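Local coordinates for dTDP-4-amino-4,6-dideoxyglucose formyltransferase (Mycobacterium tuberculosis CAS/NITR204, PDB 5VYQ), which probably transfers a formyl group from a folate cofactor to the sugar amino group of dTDP-4-amino-4,6-dideoxyglucose, at residues A148-A160 / N218-N230. Residues are numbered along the deposited sequence; the frame is centred on the assembly and turned at random.
Sequences AIESWDSSGSVYA and NRLRALTHDDFRN. With 0FX (dTDP-4-amino-4,6-dideoxyglucose), chain D; EP1 (3-[4-(2-hydroxyethyl)piperazin-1-yl]propane-1-sulfonic acid), chain J; EDO (1,2-ethanediol), chain E.
Two carbonyl oxygens of one turn converge on Arg221 NH1, which gives a hydrogen bond to Glu150 O at 2.8 Å and another to Asp153 O at 2.9 Å. These carbonyls belong to the first and last residues of a type I beta turn, so a single nitrogen clasps both its ends. Asp153 O lies near the guanidinium plane and Glu150 O is tilted 25° out of it, while Ser151 O stands over one face. At another edge NE and NH2 both donate to Asn218 OD1, in the guanidinium plane, which helps to hold the group's rotation. CG of Arg221 sits between its backbone N and carbonyl carbon (chi1 74°), and from there the extended chain runs past Asp153 O.

Beyond the turn, the start of helix 155-179 meets the end of helix 213-222. Ser154 is the N-cap and forms a capping box with Ser157, its bond from Ser157 N being weak; just after it, Ser155 N binds Arg221 O and Gly156 N binds Thr224 O, engaging first-turn N-H groups with carbonyls of the other segment. Ser155 OG and His225 ND1 share a hydrogen bond of 2.7 Å at the imidazole edge. Gly156 CA makes a CH-pi contact over one face of that ring, 3.5 Å from its centroid; C1 of the nucleotide's deoxyribose lies over the opposite face. Phe228 and Asn230 hold the thymine, and Tyr159 OH reaches phosphate oxygen O4P at 2.6 Å, so both segments line the nucleotide pocket. The contact thus joins the formyltransferase region, with helix 114-121 against Ser155 and Arg221, to the C-terminal dimerization region, whose strand 240-249 borders Arg221 and Thr224.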
loop_
_atom_site.group_PDB
_atom_site.type_symbol
_atom_site.label_atom_id
_atom_site.label_comp_id
_atom_site.label_asym_id
_atom_site.label_seq_id
_atom_site.Cartn_x
_atom_site.Cartn_y
_atom_site.Cartn_z
ATOM N N ALA A 148 18.280 -12.880 -3.754
ATOM C CA ALA A 148 18.554 -11.454 -3.576
ATOM C C ALA A 148 17.238 -10.731 -3.196
ATOM O O ALA A 148 16.125 -11.189 -3.505
ATOM C CB ALA A 148 19.171 -10.901 -4.855
ATOM N N ILE A 149 17.382 -9.640 -2.451
ATOM C CA ILE A 149 16.233 -8.814 -2.037
ATOM C C ILE A 149 16.450 -7.464 -2.706
ATOM O O ILE A 149 17.429 -6.791 -2.407
ATOM C CB ILE A 149 16.216 -8.618 -0.517
ATOM C CG1 ILE A 149 16.079 -9.978 0.182
ATOM C CG2 ILE A 149 15.117 -7.641 -0.108
ATOM C CD1 ILE A 149 16.104 -9.850 1.697
ATOM N N GLU A 150 15.521 -7.049 -3.546
ATOM C CA GLU A 150 15.584 -5.780 -4.248
ATOM C C GLU A 150 14.908 -4.684 -3.396
ATOM O O GLU A 150 14.177 -4.957 -2.431
ATOM C CB GLU A 150 14.863 -5.902 -5.577
ATOM C CG GLU A 150 15.303 -7.036 -6.517
ATOM C CD GLU A 150 16.768 -6.989 -6.881
ATOM O OE1 GLU A 150 17.385 -5.915 -6.810
ATOM O OE2 GLU A 150 17.309 -8.061 -7.229
ATOM N N SER A 151 15.118 -3.436 -3.775
ATOM C CA SER A 151 14.565 -2.304 -3.029
ATOM C C SER A 151 13.064 -2.226 -3.115
ATOM O O SER A 151 12.441 -1.633 -2.218
ATOM C CB SER A 151 15.145 -0.994 -3.572
ATOM O OG SER A 151 14.729 -0.766 -4.919
ATOM N N TRP A 152 12.479 -2.809 -4.154
ATOM C CA TRP A 152 11.050 -2.851 -4.316
ATOM C C TRP A 152 10.386 -4.124 -3.778
ATOM O O TRP A 152 9.182 -4.292 -3.902
ATOM C CB TRP A 152 10.650 -2.652 -5.778
ATOM C CG TRP A 152 11.253 -3.640 -6.695
ATOM C CD1 TRP A 152 10.718 -4.833 -7.099
ATOM C CD2 TRP A 152 12.538 -3.530 -7.345
ATOM N NE1 TRP A 152 11.603 -5.467 -7.969
ATOM C CE2 TRP A 152 12.724 -4.695 -8.112
ATOM C CE3 TRP A 152 13.543 -2.561 -7.331
ATOM C CZ2 TRP A 152 13.874 -4.911 -8.881
ATOM C CZ3 TRP A 152 14.676 -2.761 -8.111
ATOM C CH2 TRP A 152 14.832 -3.938 -8.863
ATOM N N ASP A 153 11.159 -5.035 -3.190
ATOM C CA ASP A 153 10.594 -6.316 -2.735
ATOM C C ASP A 153 9.804 -6.127 -1.422
ATOM O O ASP A 153 10.098 -5.263 -0.586
ATOM C CB ASP A 153 11.667 -7.352 -2.482
ATOM C CG ASP A 153 11.970 -8.222 -3.738
ATOM O OD1 ASP A 153 11.034 -8.606 -4.462
ATOM O OD2 ASP A 153 13.168 -8.480 -3.981
ATOM N N SER A 154 8.783 -6.961 -1.270
ATOM C CA SER A 154 8.071 -7.159 -0.018
ATOM C C SER A 154 8.297 -8.581 0.448
ATOM O O SER A 154 8.882 -9.396 -0.294
ATOM C CB SER A 154 6.586 -6.912 -0.307
ATOM O OG SER A 154 6.165 -7.749 -1.355
ATOM N N SER A 155 7.817 -8.880 1.642
ATOM C CA SER A 155 7.802 -10.280 2.072
ATOM C C SER A 155 7.170 -11.200 1.012
ATOM O O SER A 155 7.698 -12.267 0.649
ATOM C CB SER A 155 7.125 -10.432 3.417
ATOM O OG SER A 155 6.897 -11.808 3.686
ATOM N N GLY A 156 6.046 -10.785 0.441
ATOM C CA GLY A 156 5.318 -11.641 -0.493
ATOM C C GLY A 156 6.109 -11.890 -1.771
ATOM O O GLY A 156 6.168 -12.996 -2.273
ATOM N N SER A 157 6.748 -10.862 -2.317
ATOM C CA SER A 157 7.471 -11.027 -3.557
ATOM C C SER A 157 8.740 -11.865 -3.348
ATOM O O SER A 157 9.083 -12.685 -4.200
ATOM C CB SER A 157 7.769 -9.717 -4.249
ATOM O OG SER A 157 8.626 -8.858 -3.517
ATOM N N VAL A 158 9.427 -11.672 -2.230
ATOM C CA VAL A 158 10.617 -12.487 -1.929
ATOM C C VAL A 158 10.209 -13.952 -1.726
ATOM O O VAL A 158 10.829 -14.879 -2.254
ATOM C CB VAL A 158 11.397 -11.984 -0.729
ATOM C CG1 VAL A 158 12.501 -12.981 -0.329
ATOM C CG2 VAL A 158 11.933 -10.582 -1.005
ATOM N N TYR A 159 9.139 -14.167 -0.980
ATOM C CA TYR A 159 8.685 -15.515 -0.646
ATOM C C TYR A 159 8.348 -16.308 -1.910
ATOM O O TYR A 159 8.694 -17.484 -2.008
ATOM C CB TYR A 159 7.452 -15.426 0.248
ATOM C CG TYR A 159 7.069 -16.750 0.857
ATOM C CD1 TYR A 159 7.811 -17.346 1.845
ATOM C CD2 TYR A 159 5.993 -17.438 0.351
ATOM C CE1 TYR A 159 7.443 -18.584 2.375
ATOM C CE2 TYR A 159 5.625 -18.678 0.833
ATOM C CZ TYR A 159 6.357 -19.242 1.849
ATOM O OH TYR A 159 5.992 -20.444 2.370
ATOM N N ALA A 160 7.731 -15.680 -2.896
ATOM C CA ALA A 160 7.403 -16.360 -4.130
ATOM C C ALA A 160 8.673 -16.846 -4.812
ATOM O O ALA A 160 8.733 -18.004 -5.283
ATOM C CB ALA A 160 6.588 -15.466 -5.041
ATOM N N ASN A 218 11.337 -0.114 4.857
ATOM C CA ASN A 218 11.756 -1.508 5.072
ATOM C C ASN A 218 10.825 -2.238 6.034
ATOM O O ASN A 218 10.357 -3.351 5.738
ATOM C CB ASN A 218 13.186 -1.592 5.566
ATOM C CG ASN A 218 14.195 -1.300 4.477
ATOM O OD1 ASN A 218 13.878 -1.246 3.288
ATOM N ND2 ASN A 218 15.418 -1.077 4.899
ATOM N N ARG A 219 10.422 -1.565 7.111
ATOM C CA ARG A 219 9.416 -2.178 7.983
ATOM C C ARG A 219 8.115 -2.514 7.291
ATOM O O ARG A 219 7.570 -3.615 7.480
ATOM C CB ARG A 219 9.173 -1.257 9.180
ATOM C CG ARG A 219 8.188 -1.709 10.248
ATOM C CD ARG A 219 8.692 -2.904 11.049
ATOM N NE ARG A 219 7.976 -2.937 12.318
ATOM C CZ ARG A 219 8.177 -2.111 13.337
ATOM N NH1 ARG A 219 7.368 -2.190 14.393
ATOM N NH2 ARG A 219 9.192 -1.246 13.329
ATOM N N LEU A 220 7.552 -1.557 6.566
ATOM C CA LEU A 220 6.282 -1.764 5.921
ATOM C C LEU A 220 6.343 -2.836 4.844
ATOM O O LEU A 220 5.454 -3.662 4.734
ATOM C CB LEU A 220 5.757 -0.508 5.269
ATOM C CG LEU A 220 5.390 0.627 6.187
ATOM C CD1 LEU A 220 4.810 1.722 5.302
ATOM C CD2 LEU A 220 4.386 0.150 7.219
ATOM N N ARG A 221 7.404 -2.829 4.036
ATOM C CA ARG A 221 7.447 -3.820 2.959
ATOM C C ARG A 221 7.740 -5.221 3.551
ATOM O O ARG A 221 7.325 -6.245 3.007
ATOM C CB ARG A 221 8.492 -3.387 1.904
ATOM C CG ARG A 221 9.956 -3.543 2.237
ATOM C CD ARG A 221 10.802 -2.693 1.300
ATOM N NE ARG A 221 12.247 -2.754 1.535
ATOM C CZ ARG A 221 13.118 -3.478 0.846
ATOM N NH1 ARG A 221 12.749 -4.306 -0.108
ATOM N NH2 ARG A 221 14.396 -3.316 1.112
ATOM N N ALA A 222 8.532 -5.269 4.624
ATOM C CA ALA A 222 8.743 -6.530 5.318
ATOM C C ALA A 222 7.433 -7.170 5.796
ATOM O O ALA A 222 7.327 -8.412 5.849
ATOM C CB ALA A 222 9.719 -6.363 6.465
ATOM N N LEU A 223 6.455 -6.325 6.165
ATOM C CA LEU A 223 5.181 -6.767 6.667
ATOM C C LEU A 223 4.101 -6.835 5.627
ATOM O O LEU A 223 2.954 -7.121 5.928
ATOM C CB LEU A 223 4.733 -5.858 7.831
ATOM C CG LEU A 223 5.683 -5.887 9.028
ATOM C CD1 LEU A 223 5.443 -4.781 10.058
ATOM C CD2 LEU A 223 5.573 -7.252 9.700
ATOM N N THR A 224 4.493 -6.629 4.374
ATOM C CA THR A 224 3.613 -6.704 3.271
ATOM C C THR A 224 3.744 -8.047 2.590
ATOM O O THR A 224 4.795 -8.429 2.084
ATOM C CB THR A 224 3.829 -5.541 2.297
ATOM O OG1 THR A 224 3.478 -4.298 2.943
ATOM C CG2 THR A 224 2.874 -5.703 1.123
ATOM N N HIS A 225 2.629 -8.766 2.530
ATOM C CA HIS A 225 2.645 -10.132 1.992
ATOM C C HIS A 225 1.272 -10.479 1.453
ATOM O O HIS A 225 0.387 -10.859 2.214
ATOM C CB HIS A 225 3.045 -11.144 3.076
ATOM C CG HIS A 225 3.421 -12.478 2.521
ATOM N ND1 HIS A 225 4.697 -12.999 2.612
ATOM C CD2 HIS A 225 2.687 -13.384 1.828
ATOM C CE1 HIS A 225 4.708 -14.193 2.044
ATOM N NE2 HIS A 225 3.501 -14.462 1.576
ATOM N N ASP A 226 1.104 -10.263 0.164
ATOM C CA ASP A 226 -0.201 -10.391 -0.464
ATOM C C ASP A 226 -1.236 -9.594 0.365
ATOM O O ASP A 226 -0.984 -8.434 0.707
ATOM C CB ASP A 226 -0.537 -11.872 -0.622
ATOM C CG ASP A 226 0.414 -12.566 -1.545
ATOM O OD1 ASP A 226 0.766 -11.940 -2.566
ATOM O OD2 ASP A 226 0.774 -13.723 -1.219
ATOM N N ASP A 227 -2.368 -10.179 0.711
ATOM C CA ASP A 227 -3.325 -9.366 1.466
ATOM C C ASP A 227 -3.370 -9.671 2.946
ATOM O O ASP A 227 -4.344 -9.277 3.602
ATOM C CB ASP A 227 -4.728 -9.486 0.886
ATOM C CG ASP A 227 -5.277 -10.879 0.984
ATOM O OD1 ASP A 227 -6.410 -11.075 0.483
ATOM O OD2 ASP A 227 -4.611 -11.776 1.544
ATOM N N PHE A 228 -2.350 -10.344 3.476
ATOM C CA PHE A 228 -2.263 -10.500 4.916
ATOM C C PHE A 228 -2.323 -9.151 5.623
ATOM O O PHE A 228 -1.643 -8.203 5.259
ATOM C CB PHE A 228 -0.992 -11.213 5.390
ATOM C CG PHE A 228 -1.030 -12.725 5.229
ATOM C CD1 PHE A 228 -1.854 -13.510 6.032
ATOM C CD2 PHE A 228 -0.206 -13.362 4.314
ATOM C CE1 PHE A 228 -1.848 -14.902 5.922
ATOM C CE2 PHE A 228 -0.198 -14.739 4.177
ATOM C CZ PHE A 228 -1.021 -15.509 4.997
ATOM N N ARG A 229 -3.178 -9.043 6.629
ATOM C CA ARG A 229 -3.247 -7.854 7.460
ATOM C C ARG A 229 -2.246 -7.977 8.606
ATOM O O ARG A 229 -2.612 -8.169 9.758
ATOM C CB ARG A 229 -4.668 -7.720 8.019
ATOM C CG ARG A 229 -5.658 -7.287 6.985
ATOM C CD ARG A 229 -7.056 -7.396 7.578
ATOM N NE ARG A 229 -8.019 -7.091 6.527
ATOM C CZ ARG A 229 -9.085 -7.828 6.223
ATOM N NH1 ARG A 229 -9.365 -8.957 6.877
ATOM N NH2 ARG A 229 -9.894 -7.417 5.248
ATOM N N ASN A 230 -0.959 -7.824 8.302
ATOM C CA ASN A 230 0.080 -7.979 9.280
ATOM C C ASN A 230 0.366 -6.715 10.091
ATOM O O ASN A 230 0.324 -6.748 11.303
ATOM C CB ASN A 230 1.410 -8.386 8.597
ATOM C CG ASN A 230 1.397 -9.772 7.967
ATOM O OD1 ASN A 230 0.866 -10.762 8.524
ATOM N ND2 ASN A 230 2.032 -9.871 6.832
HETATM O O4P 0FX D . 6.856 -20.767 4.822
HETATM P P2 0FX D . 6.270 -21.454 6.008
HETATM O O3P 0FX D . 5.649 -22.811 5.759
HETATM O O1G 0FX D . 7.493 -21.407 7.061
HETATM C C1G 0FX D . 7.294 -21.429 8.463
HETATM C C2G 0FX D . 8.560 -20.834 9.096
HETATM O O2G 0FX D . 8.718 -19.527 8.526
HETATM C C3G 0FX D . 9.777 -21.687 8.701
HETATM O O3G 0FX D . 11.021 -21.066 9.111
HETATM C C4G 0FX D . 9.563 -23.111 9.199
HETATM N N4A 0FX D . 10.730 -23.898 8.737
HETATM C C5G 0FX D . 8.246 -23.640 8.628
HETATM C C6G 0FX D . 7.891 -24.924 9.376
HETATM O O5G 0FX D . 7.116 -22.787 8.881
HETATM O OPP 0FX D . 5.199 -20.520 6.765
HETATM P P 0FX D . 3.697 -20.108 6.341
HETATM O O1P 0FX D . 2.922 -20.066 7.601
HETATM O O2P 0FX D . 3.274 -20.940 5.158
HETATM O O5 0FX D . 3.836 -18.607 5.792
HETATM C C5 0FX D . 4.442 -18.324 4.552
HETATM C C4 0FX D . 4.725 -16.837 4.470
HETATM O O4 0FX D . 3.477 -16.148 4.486
HETATM C C3 0FX D . 5.486 -16.209 5.637
HETATM O O3 0FX D . 6.901 -16.331 5.445
HETATM C C2 0FX D . 5.078 -14.748 5.649
HETATM C C1 0FX D . 3.653 -14.899 5.165
HETATM N N11 0FX D . 2.692 -14.853 6.274
HETATM C C61 0FX D . 2.056 -15.930 6.781
HETATM C C51 0FX D . 1.134 -15.802 7.802
HETATM C C5A 0FX D . 0.480 -17.037 8.368
HETATM C C21 0FX D . 2.270 -13.603 6.722
HETATM O O21 0FX D . 2.839 -12.542 6.201
HETATM N N31 0FX D . 1.393 -13.442 7.714
HETATM C C41 0FX D . 0.781 -14.538 8.217
HETATM O O41 0FX D . -0.123 -14.343 9.199
HETATM O O2S EP1 J . -6.507 -10.492 6.687
HETATM S S EP1 J . -5.956 -11.718 7.204
HETATM O O3S EP1 J . -4.556 -11.493 7.503
HETATM O O1S EP1 J . -6.694 -12.120 8.602
HETATM C C11 EP1 J . -6.275 -13.033 6.201
HETATM C C10 EP1 J . -5.728 -12.904 4.786
HETATM C C9 EP1 J . -5.893 -14.206 4.008
HETATM N N1 EP1 J . -5.109 -14.136 2.754
HETATM C C2 EP1 J . -3.698 -14.500 3.000
HETATM C C3 EP1 J . -2.885 -14.512 1.705
HETATM N N4 EP1 J . -3.425 -15.523 0.777
HETATM C C5 EP1 J . -4.824 -15.180 0.465
HETATM C C6 EP1 J . -5.689 -15.030 1.726
HETATM C C7 EP1 J . -2.617 -15.557 -0.460
HETATM C C8 EP1 J . -1.320 -16.345 -0.251
HETATM O O8 EP1 J . -0.187 -15.582 0.213
HETATM C C1 EDO E . 13.006 0.600 0.407
HETATM O O1 EDO E . 13.847 -0.208 -0.420
HETATM C C2 EDO E . 13.921 1.655 1.015
HETATM O O2 EDO E . 14.900 1.089 1.874
HETATM O O HOH W 1 16.569 -4.475 -0.329
HETATM O O HOH W 2 3.854 -14.471 -2.382
#